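Local coordinates for protein adenine phosphoribosyltransferase (PDB 1QCC) that probably catalyses the transfer of a 5-phosphoribosyl group from phosphoribosyl diphosphate to adenine, giving AMP and diphosphate in purine salvage, at residues A[108-113]-A[129-134]; A[76-81]-A[143-148]. All coordinates share one frame; numbering follows the deposited sequence.

Contact 1 of 2, residues A[108-113]-A[129-134]; sequences GLLIRS and TIRYGS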
loop_
_atom_site.group_PDB
_atom_site.type_symbol
_atom_site.label_atom_id
_atom_site.label_comp_id
_atom_site.label_asym_id
_atom_site.label_seq_id
_atom_site.Cartn_x
_atom_site.Cartn_y
_atom_site.Cartn_z
ATOM N N GLY A 108 16.182 -1.527 -8.081
ATOM C CA GLY A 108 17.163 -0.510 -8.437
ATOM C C GLY A 108 18.291 -0.353 -7.432
ATOM O O GLY A 108 18.453 -1.184 -6.536
ATOM N N LEU A 109 19.131 0.660 -7.634
ATOM C CA LEU A 109 20.212 0.946 -6.695
ATOM C C LEU A 109 19.506 1.591 -5.517
ATOM O O LEU A 109 18.714 2.510 -5.702
ATOM C CB LEU A 109 21.202 1.939 -7.285
ATOM C CG LEU A 109 22.064 1.432 -8.425
ATOM C CD1 LEU A 109 23.070 2.510 -8.790
ATOM C CD2 LEU A 109 22.771 0.157 -7.991
ATOM N N LEU A 110 19.791 1.115 -4.311
ATOM C CA LEU A 110 19.125 1.631 -3.121
ATOM C C LEU A 110 20.018 2.334 -2.115
ATOM O O LEU A 110 21.234 2.137 -2.093
ATOM C CB LEU A 110 18.426 0.484 -2.388
ATOM C CG LEU A 110 17.570 -0.497 -3.183
ATOM C CD1 LEU A 110 17.101 -1.597 -2.258
ATOM C CD2 LEU A 110 16.396 0.212 -3.807
ATOM N N ILE A 111 19.380 3.154 -1.282
ATOM C CA ILE A 111 20.045 3.872 -0.199
ATOM C C ILE A 111 19.397 3.295 1.059
ATOM O O ILE A 111 18.175 3.306 1.165
ATOM C CB ILE A 111 19.742 5.393 -0.226
ATOM C CG1 ILE A 111 20.087 5.989 -1.593
ATOM C CG2 ILE A 111 20.530 6.114 0.886
ATOM C CD1 ILE A 111 19.696 7.446 -1.735
ATOM N N ARG A 112 20.195 2.750 1.980
ATOM C CA ARG A 112 19.639 2.182 3.215
ATOM C C ARG A 112 19.795 3.103 4.431
ATOM O O ARG A 112 20.769 3.848 4.536
ATOM C CB ARG A 112 20.230 0.794 3.520
ATOM C CG ARG A 112 21.693 0.790 3.955
ATOM C CD ARG A 112 22.134 -0.574 4.480
ATOM N NE ARG A 112 23.536 -0.562 4.894
ATOM C CZ ARG A 112 24.535 -1.032 4.156
ATOM N NH1 ARG A 112 25.784 -0.969 4.602
ATOM N NH2 ARG A 112 24.282 -1.593 2.981
ATOM N N SER A 113 18.816 3.055 5.333
ATOM C CA SER A 113 18.830 3.867 6.546
ATOM C C SER A 113 19.774 3.258 7.583
ATOM O O SER A 113 20.222 2.126 7.439
ATOM C CB SER A 113 17.420 3.993 7.130
ATOM O OG SER A 113 16.929 2.737 7.583
ATOM N N THR A 129 14.769 1.348 2.934
ATOM C CA THR A 129 15.405 1.922 1.748
ATOM C C THR A 129 14.456 2.668 0.802
ATOM O O THR A 129 13.233 2.592 0.918
ATOM C CB THR A 129 16.059 0.814 0.862
ATOM O OG1 THR A 129 15.030 0.057 0.212
ATOM C CG2 THR A 129 16.912 -0.140 1.686
ATOM N N ILE A 130 15.070 3.409 -0.116
ATOM C CA ILE A 130 14.391 4.120 -1.197
ATOM C C ILE A 130 15.392 3.980 -2.340
ATOM O O ILE A 130 16.592 3.819 -2.098
ATOM C CB ILE A 130 14.132 5.641 -0.951
ATOM C CG1 ILE A 130 15.442 6.401 -0.741
ATOM C CG2 ILE A 130 13.110 5.844 0.158
ATOM C CD1 ILE A 130 15.271 7.899 -0.776
ATOM N N ARG A 131 14.903 3.987 -3.573
ATOM C CA ARG A 131 15.786 3.863 -4.718
ATOM C C ARG A 131 16.647 5.115 -4.830
ATOM O O ARG A 131 16.183 6.232 -4.601
ATOM C CB ARG A 131 14.989 3.652 -6.006
ATOM C CG ARG A 131 15.839 3.143 -7.170
ATOM C CD ARG A 131 15.072 3.136 -8.479
ATOM N NE ARG A 131 14.715 4.488 -8.893
ATOM C CZ ARG A 131 13.517 5.039 -8.719
ATOM N NH1 ARG A 131 13.302 6.282 -9.124
ATOM N NH2 ARG A 131 12.530 4.355 -8.144
ATOM N N TYR A 132 17.923 4.905 -5.114
ATOM C CA TYR A 132 18.872 5.990 -5.274
ATOM C C TYR A 132 18.375 6.887 -6.406
ATOM O O TYR A 132 18.137 6.419 -7.516
ATOM C CB TYR A 132 20.243 5.403 -5.615
ATOM C CG TYR A 132 21.352 6.416 -5.730
ATOM C CD1 TYR A 132 21.551 7.129 -6.913
ATOM C CD2 TYR A 132 22.212 6.655 -4.659
ATOM C CE1 TYR A 132 22.583 8.062 -7.026
ATOM C CE2 TYR A 132 23.251 7.582 -4.758
ATOM C CZ TYR A 132 23.430 8.282 -5.943
ATOM O OH TYR A 132 24.455 9.193 -6.048
ATOM N N GLY A 133 18.169 8.164 -6.104
ATOM C CA GLY A 133 17.704 9.100 -7.114
ATOM C C GLY A 133 16.197 9.261 -7.230
ATOM O O GLY A 133 15.725 10.016 -8.082
ATOM N N SER A 134 15.433 8.543 -6.414
ATOM C CA SER A 134 13.982 8.674 -6.458
ATOM C C SER A 134 13.603 10.081 -5.980
ATOM O O SER A 134 12.573 10.626 -6.366
ATOM C CB SER A 134 13.313 7.608 -5.586
ATOM O OG SER A 134 13.833 7.631 -4.272
#
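L110 to R112 run antiparallel to T129 to R131, the short strand axes 4.7 Å apart at 157°, with I111 and I130 as the hydrogen-bonded pair and L110-R131 and R112-T129 as non-hydrogen-bonded pairs. This two-stranded beta ribbon carries the partly unmodelled loop that, as in other type I phosphoribosyltransferases, probably closes over the active site. I111 N gives to I130 O at 3.0 Å, while the return bond from I130 N to I111 O is weak at 3.4 Å. One step beyond the strand, Y132 N reaches L109 O at 2.6 Å, tilted 24° from the carbonyl plane. The Y132 ring then leaves the backbone with CG opposite its N (chi1 -177°), and its CD2 lies 3.8 Å from I111 CG1; the ethyl arm of I111 meets the ring obliquely. I111 and I130 share a sheet face, where L160 of helix 152-163 packs on both. T129 and R112 occupy the other face, the methyl CG2 of T129 resting 3.9 Å from R112 CB. L110 crosses T129 at a slant, its CD1 3.6 Å from T129 OG1, and its other branch leans on R131 CA; the T129 hydroxyl itself is bonded to R101 O and N106 ND2. The second subunit adds a parallel strand beside L110 to R112, and its E49 and E233 take the polar ends of R131 and Y132. A type II turn ends the segment, where R131 O receives both S134 N and S134 OG, the hydroxyl 2.8 Å away in the carbonyl plane on a lone pair.

Contact 2 of 2, residues A[76-81]-A[143-148]; sequences LGFDAR and LIDDVL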
loop_
_atom_site.group_PDB
_atom_site.type_symbol
_atom_site.label_atom_id
_atom_site.label_comp_id
_atom_site.label_asym_id
_atom_site.label_seq_id
_atom_site.Cartn_x
_atom_site.Cartn_y
_atom_site.Cartn_z
ATOM N N LEU A 76 6.490 10.472 0.258
ATOM C CA LEU A 76 7.189 9.224 0.544
ATOM C C LEU A 76 6.361 8.434 1.559
ATOM O O LEU A 76 6.193 8.860 2.698
ATOM C CB LEU A 76 8.596 9.511 1.087
ATOM C CG LEU A 76 9.441 8.359 1.650
ATOM C CD1 LEU A 76 9.799 7.366 0.557
ATOM C CD2 LEU A 76 10.699 8.914 2.282
ATOM N N GLY A 77 5.828 7.294 1.127
ATOM C CA GLY A 77 5.007 6.467 1.998
ATOM C C GLY A 77 5.737 5.243 2.510
ATOM O O GLY A 77 6.553 4.655 1.790
ATOM N N PHE A 78 5.420 4.847 3.742
ATOM C CA PHE A 78 6.049 3.698 4.392
ATOM C C PHE A 78 5.330 2.380 4.070
ATOM O O PHE A 78 4.102 2.321 4.058
ATOM C CB PHE A 78 6.080 3.903 5.919
ATOM C CG PHE A 78 6.815 5.150 6.374
ATOM C CD1 PHE A 78 7.421 6.012 5.459
ATOM C CD2 PHE A 78 6.883 5.466 7.729
ATOM C CE1 PHE A 78 8.081 7.172 5.886
ATOM C CE2 PHE A 78 7.536 6.617 8.169
ATOM C CZ PHE A 78 8.136 7.472 7.245
ATOM N N ASP A 79 6.108 1.327 3.837
ATOM C CA ASP A 79 5.590 -0.009 3.522
ATOM C C ASP A 79 4.999 -0.622 4.801
ATOM O O ASP A 79 5.714 -0.791 5.792
ATOM C CB ASP A 79 6.766 -0.855 3.010
ATOM C CG ASP A 79 6.352 -2.216 2.446
ATOM O OD1 ASP A 79 5.176 -2.624 2.514
ATOM O OD2 ASP A 79 7.251 -2.899 1.917
ATOM N N ALA A 80 3.695 -0.907 4.826
ATOM C CA ALA A 80 2.823 -0.966 3.657
ATOM C C ALA A 80 1.612 -0.057 3.853
ATOM O O ALA A 80 0.935 0.318 2.893
ATOM C CB ALA A 80 2.336 -2.411 3.447
ATOM N N ARG A 81 1.340 0.294 5.102
ATOM C CA ARG A 81 0.182 1.107 5.420
ATOM C C ARG A 81 0.249 2.544 4.914
ATOM O O ARG A 81 -0.784 3.180 4.705
ATOM C CB ARG A 81 -0.148 0.978 6.913
ATOM C CG ARG A 81 -0.238 -0.513 7.319
ATOM C CD ARG A 81 -0.769 -0.785 8.718
ATOM N NE ARG A 81 0.003 -0.115 9.757
ATOM C CZ ARG A 81 0.377 -0.672 10.906
ATOM N NH1 ARG A 81 1.068 0.044 11.780
ATOM N NH2 ARG A 81 0.113 -1.943 11.163
ATOM N N LEU A 143 6.450 12.902 4.248
ATOM C CA LEU A 143 6.512 11.501 4.668
ATOM C C LEU A 143 5.131 11.132 5.212
ATOM O O LEU A 143 4.536 11.917 5.946
ATOM C CB LEU A 143 7.565 11.300 5.766
ATOM C CG LEU A 143 9.052 11.263 5.399
ATOM C CD1 LEU A 143 9.446 12.505 4.632
ATOM C CD2 LEU A 143 9.882 11.156 6.661
ATOM N N ILE A 144 4.625 9.950 4.860
ATOM C CA ILE A 144 3.310 9.512 5.328
ATOM C C ILE A 144 3.233 8.034 5.762
ATOM O O ILE A 144 3.903 7.161 5.211
ATOM C CB ILE A 144 2.200 9.838 4.283
ATOM C CG1 ILE A 144 0.811 9.655 4.903
ATOM C CG2 ILE A 144 2.349 8.966 3.039
ATOM C CD1 ILE A 144 -0.329 10.199 4.054
ATOM N N ASP A 145 2.422 7.781 6.784
ATOM C CA ASP A 145 2.211 6.442 7.330
ATOM C C ASP A 145 0.912 6.537 8.134
ATOM O O ASP A 145 0.433 7.641 8.417
ATOM C CB ASP A 145 3.387 6.056 8.244
ATOM C CG ASP A 145 3.432 4.565 8.573
ATOM O OD1 ASP A 145 4.338 4.158 9.328
ATOM O OD2 ASP A 145 2.579 3.795 8.089
ATOM N N ASP A 146 0.327 5.403 8.495
ATOM C CA ASP A 146 -0.916 5.447 9.250
ATOM C C ASP A 146 -0.774 5.833 10.727
ATOM O O ASP A 146 -1.489 6.709 11.213
ATOM C CB ASP A 146 -1.703 4.137 9.093
ATOM C CG ASP A 146 -1.068 2.959 9.820
ATOM O OD1 ASP A 146 -1.838 2.085 10.272
ATOM O OD2 ASP A 146 0.180 2.891 9.931
ATOM N N VAL A 147 0.174 5.214 11.425
ATOM C CA VAL A 147 0.367 5.475 12.851
ATOM C C VAL A 147 1.793 5.855 13.237
ATOM O O VAL A 147 2.760 5.268 12.747
ATOM C CB VAL A 147 -0.030 4.231 13.720
ATOM C CG1 VAL A 147 0.149 4.538 15.198
ATOM C CG2 VAL A 147 -1.470 3.811 13.453
ATOM N N LEU A 148 1.916 6.869 14.089
ATOM C CA LEU A 148 3.222 7.276 14.597
ATOM C C LEU A 148 3.278 6.676 15.996
ATOM O O LEU A 148 2.606 7.159 16.905
ATOM C CB LEU A 148 3.356 8.799 14.688
ATOM C CG LEU A 148 4.699 9.264 15.269
ATOM C CD1 LEU A 148 5.839 8.896 14.335
ATOM C CD2 LEU A 148 4.678 10.751 15.501
HETATM O O HOH W 1 2.804 2.636 11.706
#
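Strands 76-78 and 143-145 lie side by side as parallel neighbours in the central mixed sheet, and beyond their ends R81 and D146 meet beside the ligand pocket. I144 sits between two rungs of the ladder: its N gives to L76 O at 2.9 Å and its O takes F78 N at 3.1 Å. That same I144 O also lies over one face of the F78 ring, offset toward the rim. At the ring's edge D145 OD1 is 3.3 Å from F78 CD2, the carboxylate turned 59° from the ring, and L143 CD2 reaches the edge near CZ. D145 and D146 are the paired acids of the phosphoribosyl diphosphate motif of type I phosphoribosyltransferases, set where the chain turns a corner after the strand; D145 binds magnesium and AMP in complexes of this enzyme, and R81 binds adenine and AMP. R81 brings NE to the D146 carboxylate in a salt bridge, 2.9 Å from OD1 and 3.0 Å from OD2. NE meets OD2 on its syn side but 33° out of the carboxylate plane, and the two flat groups are 56° apart. D146 N turns back to D145 OD2 at 2.8 Å, coming from above that carboxylate. Water 1 accepts from R81 NH1 at 3.1 Å and lies 2.8 Å from V147 O, between the arginine and the backbone past the corner.

Contact 2 lies near the middle of the chain, in the central sheet and at its ligand-binding end, whereas contact 1 is a partly buried ribbon farther out; their centres are about 17 Å apart. Both reach the second subunit, contact 1 along its strand and contact 2 with the 79-81 loop. The ribbon is nested along the chain inside the loop that contact 2 closes, and strand 129-131 leads next into strand 140-145. They touch directly, I130 CG2 packing 3.7 Å from L76 CD1, and helix 152-163 lies against both. Their polar chemistry differs: contact 1 finds charged partners across the dimer interface, contact 2 within its own two segments beside the pocket.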